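Local coordinates for recombination protein uvsY (Enterobacteria phage T4, PDB 4ZWS), which promotes assembly of UvsX recombinase filaments on single-stranded DNA, helping UvsX to displace bound gp32 and stimulating its enzymatic activities during viral DNA synthesis, at residues N28-Y32 / I117-G121; L6-L10 / F109-A113; I42-M46 / W103-L107. All blocks are in the same frame, centred on the assembly; numbering follows the deposited sequence.

Contact 1: N28-Y32 / I117-G121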
# COMPACT_ATOMS: atom_id res chain seq x y z
N ASN A 28 -32.07 2.75 -0.33
CA ASN A 28 -30.68 2.35 -0.41
C ASN A 28 -29.93 2.80 0.84
O ASN A 28 -29.03 2.11 1.33
CB ASN A 28 -30.00 2.91 -1.66
CG ASN A 28 -28.65 2.27 -1.93
OD1 ASN A 28 -28.58 1.12 -2.35
ND2 ASN A 28 -27.58 3.01 -1.66
N VAL A 29 -30.32 3.97 1.35
CA VAL A 29 -29.74 4.51 2.57
C VAL A 29 -30.06 3.64 3.76
O VAL A 29 -29.22 3.39 4.62
CB VAL A 29 -30.24 5.95 2.83
CG1 VAL A 29 -29.43 6.65 3.90
CG2 VAL A 29 -30.26 6.73 1.52
N MET A 30 -31.28 3.13 3.77
CA MET A 30 -31.73 2.25 4.84
C MET A 30 -30.96 0.94 4.77
O MET A 30 -30.55 0.40 5.80
CB MET A 30 -33.24 2.03 4.74
CG MET A 30 -34.03 2.99 5.60
SD MET A 30 -35.82 2.80 5.48
CE MET A 30 -36.11 3.46 3.84
N LEU A 31 -30.75 0.44 3.54
CA LEU A 31 -30.00 -0.79 3.36
C LEU A 31 -28.58 -0.67 3.89
O LEU A 31 -28.09 -1.58 4.56
CB LEU A 31 -29.94 -1.19 1.89
CG LEU A 31 -31.23 -1.70 1.26
CD1 LEU A 31 -30.99 -1.95 -0.22
CD2 LEU A 31 -31.63 -2.98 1.95
N TYR A 32 -27.94 0.46 3.62
CA TYR A 32 -26.58 0.66 4.07
C TYR A 32 -26.56 0.62 5.59
O TYR A 32 -25.78 -0.12 6.21
CB TYR A 32 -26.05 1.99 3.58
CG TYR A 32 -24.56 2.15 3.72
CD1 TYR A 32 -24.03 2.79 4.83
CD2 TYR A 32 -23.68 1.62 2.78
CE1 TYR A 32 -22.68 2.94 4.99
CE2 TYR A 32 -22.31 1.78 2.93
CZ TYR A 32 -21.82 2.43 4.05
OH TYR A 32 -20.47 2.60 4.25
N ILE A 117 -23.66 -1.82 -1.82
CA ILE A 117 -24.80 -0.95 -1.59
C ILE A 117 -24.47 0.50 -1.90
O ILE A 117 -25.30 1.23 -2.44
CB ILE A 117 -25.29 -1.09 -0.16
CG1 ILE A 117 -25.83 -2.50 0.05
CG2 ILE A 117 -26.35 -0.06 0.16
CD1 ILE A 117 -26.41 -2.68 1.39
N LYS A 118 -23.25 0.89 -1.55
CA LYS A 118 -22.76 2.22 -1.85
C LYS A 118 -22.79 2.41 -3.36
O LYS A 118 -23.29 3.41 -3.87
CB LYS A 118 -21.36 2.40 -1.29
CG LYS A 118 -20.82 3.81 -1.21
CD LYS A 118 -19.40 3.74 -0.65
CE LYS A 118 -18.85 5.11 -0.31
NZ LYS A 118 -17.50 5.00 0.32
N SER A 119 -22.30 1.39 -4.05
CA SER A 119 -22.28 1.34 -5.50
C SER A 119 -23.70 1.36 -6.07
O SER A 119 -23.98 2.01 -7.08
CB SER A 119 -21.52 0.10 -5.96
OG SER A 119 -21.66 -0.10 -7.35
N ARG A 120 -24.60 0.67 -5.40
CA ARG A 120 -25.99 0.60 -5.82
C ARG A 120 -26.64 1.99 -5.86
O ARG A 120 -27.40 2.30 -6.77
CB ARG A 120 -26.77 -0.32 -4.87
CG ARG A 120 -28.23 -0.54 -5.24
CD ARG A 120 -28.88 -1.51 -4.28
NE ARG A 120 -30.27 -1.77 -4.62
CZ ARG A 120 -31.29 -1.05 -4.18
NH1 ARG A 120 -31.07 -0.01 -3.38
NH2 ARG A 120 -32.52 -1.35 -4.54
N GLY A 121 -26.32 2.83 -4.88
CA GLY A 121 -26.82 4.18 -4.86
C GLY A 121 -26.42 4.95 -6.11
O GLY A 121 -27.23 5.67 -6.69
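I117 meets helix 21-64 with both of its branches: CG2 lies near the plane of the Y32 ring at its edge and packs on Y32 CB, while CD1 reaches L31 CB at 3.9 Å. Its carbonyl is gripped twice. N28 ND2 donates to I117 O at 3.0 Å from above the carbonyl plane, and G121 N closes the helix bond to the same oxygen from the opposite face. K118 makes a looser approach, its CB 4.4 Å from Y32 CE2; K118 NZ and Y32 OH both bind backbone oxygens of a second subunit, those of K137 and F133. R120 runs extended past N28 in the opposite direction, and R120 NH1 gives a fairly straight bond (163°) of 2.9 Å to a lone pair of N28 OD1. Amide and guanidinium are nearly coplanar, and L31 CD1 sits over one guanidinium face. E24 and the carbonyls of V14 and F15 hold the remaining nitrogens of R120. G121, without a side chain, lies next to the N28 amide. With axes 9.5 Å apart and nearly opposed directions, this is an antiparallel pairing of the two long helices of the chain, consistent with the alpha-barrel heptamer that UvsY forms in the crystal.

Contact 2: L6-L10 / F109-A113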
# COMPACT_ATOMS: atom_id res chain seq x y z
N LEU A 6 -26.74 -14.54 4.72
CA LEU A 6 -26.30 -13.21 4.31
C LEU A 6 -26.18 -13.09 2.80
O LEU A 6 -26.61 -12.10 2.21
CB LEU A 6 -24.95 -12.87 4.96
CG LEU A 6 -25.00 -12.72 6.49
CD1 LEU A 6 -23.64 -12.34 7.04
CD2 LEU A 6 -26.01 -11.67 6.83
N GLN A 7 -25.62 -14.12 2.17
CA GLN A 7 -25.49 -14.14 0.72
C GLN A 7 -26.86 -13.97 0.08
O GLN A 7 -27.04 -13.14 -0.83
CB GLN A 7 -24.84 -15.43 0.26
CG GLN A 7 -23.43 -15.53 0.72
CD GLN A 7 -22.75 -16.80 0.26
OE1 GLN A 7 -23.41 -17.76 -0.14
NE2 GLN A 7 -21.42 -16.81 0.33
N GLU A 8 -27.82 -14.73 0.57
CA GLU A 8 -29.16 -14.68 0.05
C GLU A 8 -29.81 -13.33 0.34
O GLU A 8 -30.49 -12.77 -0.53
CB GLU A 8 -29.98 -15.83 0.63
CG GLU A 8 -31.06 -16.30 -0.32
CD GLU A 8 -30.51 -16.61 -1.71
OE1 GLU A 8 -29.41 -17.21 -1.81
OE2 GLU A 8 -31.18 -16.22 -2.70
N GLU A 9 -29.58 -12.80 1.53
CA GLU A 9 -30.16 -11.52 1.91
C GLU A 9 -29.66 -10.36 1.04
O GLU A 9 -30.46 -9.53 0.60
CB GLU A 9 -29.89 -11.22 3.37
CG GLU A 9 -30.61 -9.98 3.85
CD GLU A 9 -30.45 -9.73 5.34
OE1 GLU A 9 -30.98 -8.71 5.82
OE2 GLU A 9 -29.81 -10.56 6.02
N LEU A 10 -28.35 -10.29 0.82
CA LEU A 10 -27.79 -9.24 -0.02
C LEU A 10 -28.30 -9.32 -1.45
O LEU A 10 -28.62 -8.30 -2.07
CB LEU A 10 -26.26 -9.29 -0.03
CG LEU A 10 -25.59 -8.16 -0.82
CD1 LEU A 10 -25.88 -6.81 -0.19
CD2 LEU A 10 -24.11 -8.38 -0.98
N PHE A 109 -17.72 -10.23 4.53
CA PHE A 109 -18.84 -10.23 3.60
C PHE A 109 -19.64 -8.94 3.75
O PHE A 109 -20.04 -8.35 2.75
CB PHE A 109 -19.75 -11.43 3.81
CG PHE A 109 -20.88 -11.48 2.83
CD1 PHE A 109 -22.12 -10.94 3.15
CD2 PHE A 109 -20.69 -12.02 1.56
CE1 PHE A 109 -23.16 -10.96 2.23
CE2 PHE A 109 -21.73 -12.05 0.64
CZ PHE A 109 -22.97 -11.52 0.98
N CYS A 110 -19.87 -8.51 4.98
CA CYS A 110 -20.62 -7.29 5.23
C CYS A 110 -19.87 -6.05 4.73
O CYS A 110 -20.51 -5.09 4.30
CB CYS A 110 -20.92 -7.14 6.72
SG CYS A 110 -22.10 -8.32 7.34
N SER A 111 -18.53 -6.06 4.80
CA SER A 111 -17.76 -4.97 4.20
C SER A 111 -18.08 -4.91 2.73
O SER A 111 -18.40 -3.84 2.21
CB SER A 111 -16.27 -5.12 4.39
OG SER A 111 -15.90 -4.72 5.69
N GLY A 112 -18.04 -6.07 2.09
CA GLY A 112 -18.34 -6.17 0.68
C GLY A 112 -19.75 -5.72 0.39
O GLY A 112 -20.00 -5.04 -0.61
N ALA A 113 -20.67 -6.07 1.27
CA ALA A 113 -22.06 -5.69 1.11
C ALA A 113 -22.17 -4.17 1.13
O ALA A 113 -22.87 -3.57 0.31
CB ALA A 113 -22.92 -6.31 2.20
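F109 pushes its ring from helix 91-135 against L6, Q7 and L10 of helix 3-14, making the centre of a parallel helix pair (axes 11.1 Å apart, 6° between them) in the three-helix part of the UvsY chain. CG of F109 stands opposite the backbone N (chi1 -178°), which carries the ring toward helix 3-14, where its far end meets the backbone: CZ approaches Q7 CA at 3.6 Å, and CE1 comes equally near L6 O. L6 CB packs beside the same CE1 at 3.8 Å. The Q7 side chain crosses the phenyl group at about a right angle, with CG against CE2 at 3.9 Å and its amide turned 49° from the ring plane. Beyond that point Q7 leaves the pair, as NE2 bonds to S41 OG of a neighbouring subunit, whose N37 also packs on Q7 and F109. L10 lies obliquely to F109 and splits its work between two partners, CD2 resting on F109 CZ and CD1 on the methyl of A113. Helix 21-64 adds the third side: K38, I42 and W35 touch L6, C110 and A113. All six residues that touch are buried, and their contacts are van der Waals in kind. L6 CD1 reaches C110 SG at a looser 4.3 Å.

Contact 3: I42-M46 / W103-L107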
# COMPACT_ATOMS: atom_id res chain seq x y z
N ILE A 42 -21.36 -8.05 14.40
CA ILE A 42 -20.36 -9.07 14.18
C ILE A 42 -19.08 -8.70 14.92
O ILE A 42 -18.48 -9.57 15.56
CB ILE A 42 -20.14 -9.30 12.68
CG1 ILE A 42 -21.42 -9.88 12.07
CG2 ILE A 42 -18.94 -10.19 12.42
CD1 ILE A 42 -21.44 -9.92 10.54
N LYS A 43 -18.66 -7.44 14.88
CA LYS A 43 -17.49 -7.05 15.65
C LYS A 43 -17.69 -7.34 17.15
O LYS A 43 -16.78 -7.83 17.82
CB LYS A 43 -17.13 -5.57 15.47
CG LYS A 43 -16.34 -5.23 14.22
CD LYS A 43 -15.99 -3.73 14.15
CE LYS A 43 -17.22 -2.84 14.15
NZ LYS A 43 -16.88 -1.40 14.36
N LYS A 44 -18.89 -7.06 17.66
CA LYS A 44 -19.17 -7.32 19.07
C LYS A 44 -19.08 -8.81 19.38
O LYS A 44 -18.49 -9.21 20.37
CB LYS A 44 -20.54 -6.79 19.47
CG LYS A 44 -20.61 -5.28 19.60
CD LYS A 44 -21.84 -4.83 20.40
CE LYS A 44 -22.53 -3.61 19.78
NZ LYS A 44 -23.34 -3.94 18.56
N GLU A 45 -19.65 -9.62 18.49
CA GLU A 45 -19.62 -11.06 18.67
C GLU A 45 -18.20 -11.64 18.65
O GLU A 45 -17.85 -12.47 19.48
CB GLU A 45 -20.47 -11.73 17.59
CG GLU A 45 -20.53 -13.24 17.72
CD GLU A 45 -21.21 -13.71 19.00
OE1 GLU A 45 -21.90 -12.89 19.65
OE2 GLU A 45 -21.02 -14.88 19.39
N MET A 46 -17.37 -11.16 17.73
CA MET A 46 -15.99 -11.64 17.61
C MET A 46 -15.15 -11.32 18.84
O MET A 46 -14.26 -12.08 19.25
CB MET A 46 -15.33 -11.03 16.38
CG MET A 46 -15.95 -11.45 15.07
SD MET A 46 -15.00 -10.83 13.68
CE MET A 46 -13.54 -11.88 13.75
N TRP A 103 -16.86 -16.00 11.79
CA TRP A 103 -17.40 -14.68 12.04
C TRP A 103 -16.58 -13.61 11.33
O TRP A 103 -17.13 -12.63 10.83
CB TRP A 103 -17.50 -14.48 13.54
CG TRP A 103 -18.74 -15.13 14.07
CD1 TRP A 103 -18.84 -16.36 14.63
CD2 TRP A 103 -20.01 -14.50 14.30
NE1 TRP A 103 -20.12 -16.59 15.07
CE2 TRP A 103 -20.85 -15.45 14.90
CE3 TRP A 103 -20.52 -13.23 14.01
CZ2 TRP A 103 -22.18 -15.18 15.22
CZ3 TRP A 103 -21.84 -12.97 14.33
CH2 TRP A 103 -22.65 -13.94 14.93
N GLY A 104 -15.26 -13.80 11.28
CA GLY A 104 -14.41 -12.90 10.54
C GLY A 104 -14.83 -12.87 9.08
O GLY A 104 -14.82 -11.83 8.44
N ILE A 105 -15.20 -14.04 8.56
CA ILE A 105 -15.68 -14.16 7.19
C ILE A 105 -16.97 -13.39 7.02
O ILE A 105 -17.16 -12.70 6.01
CB ILE A 105 -15.86 -15.63 6.77
CG1 ILE A 105 -14.48 -16.27 6.56
CG2 ILE A 105 -16.60 -15.71 5.45
CD1 ILE A 105 -14.52 -17.72 6.13
N LEU A 106 -17.87 -13.50 7.99
CA LEU A 106 -19.12 -12.77 7.94
C LEU A 106 -18.85 -11.27 7.94
O LEU A 106 -19.48 -10.53 7.19
CB LEU A 106 -20.03 -13.12 9.12
CG LEU A 106 -20.42 -14.59 9.28
CD1 LEU A 106 -21.40 -14.75 10.40
CD2 LEU A 106 -20.98 -15.15 7.97
N LEU A 107 -17.88 -10.85 8.75
CA LEU A 107 -17.52 -9.44 8.82
C LEU A 107 -17.07 -8.94 7.46
O LEU A 107 -17.51 -7.88 7.00
CB LEU A 107 -16.41 -9.20 9.85
CG LEU A 107 -16.07 -7.74 10.13
CD1 LEU A 107 -17.23 -7.05 10.82
CD2 LEU A 107 -14.83 -7.64 10.95
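E45 lays its aliphatic stem over the indole of W103, and the side chain can be followed outward from the helix. CB comes first, 3.7 Å from W103 CZ3 near the rim of the six-membered ring. CG, set opposite the backbone N, then stands almost on the ring normal, 3.4 Å from the centroid of that ring and only 3° off it: a CH-pi contact made square to the face. A bend at chi2 (64°) turns CD away over CZ2, more loosely, with the carboxylate tilted against the indole, and at the tip OE1 forms a salt bridge to R48 of the same helix. The other face of the indole has L106 CD1 above it, offset toward the rim. I42 comes in at the ring edge: its CG2 lies near the ring plane, 3.8 Å from CE3, and also packs on L107 CB at 3.7 Å. Its other branch runs on to CD1, which meets L106 CB. M46 slides past W103 in the opposite direction, CG against the tryptophan CB at 3.7 Å, and its terminal CE ends by G104 CA. K43 CG touches L107 CD1 at the margin. The helices run antiparallel at a crossing angle of -161°, and between 42-46 and 103-107 the contacts are van der Waals and CH-pi, with no hydrogen bond linking the two segments. The chemistry is therefore divided along E45 itself: methylenes for the indole, and a carboxylate whose charge is met by an arginine on its own helix.

Helix 91-135 serves all three contacts: contacts 1 and 3 pair it with helix 21-64, and contact 2 pairs it with helix 3-14. Contact 3 is nested inside the loop closed by contact 1; their centres are about 21 Å apart and their nearest atoms about 11 Å, so they sample the same antiparallel pair at two well-separated levels. Contact 2 lies between them, its centre about 12 Å from that of contact 1 and about 13 Å from that of contact 3. It touches contact 3 directly, C110 SG packing on I42 CD1 at 3.6 Å and L6 CD1 on L106 CD2 at 4.0 Å. Along the chain, contacts 1 and 2 cross, their segments alternating.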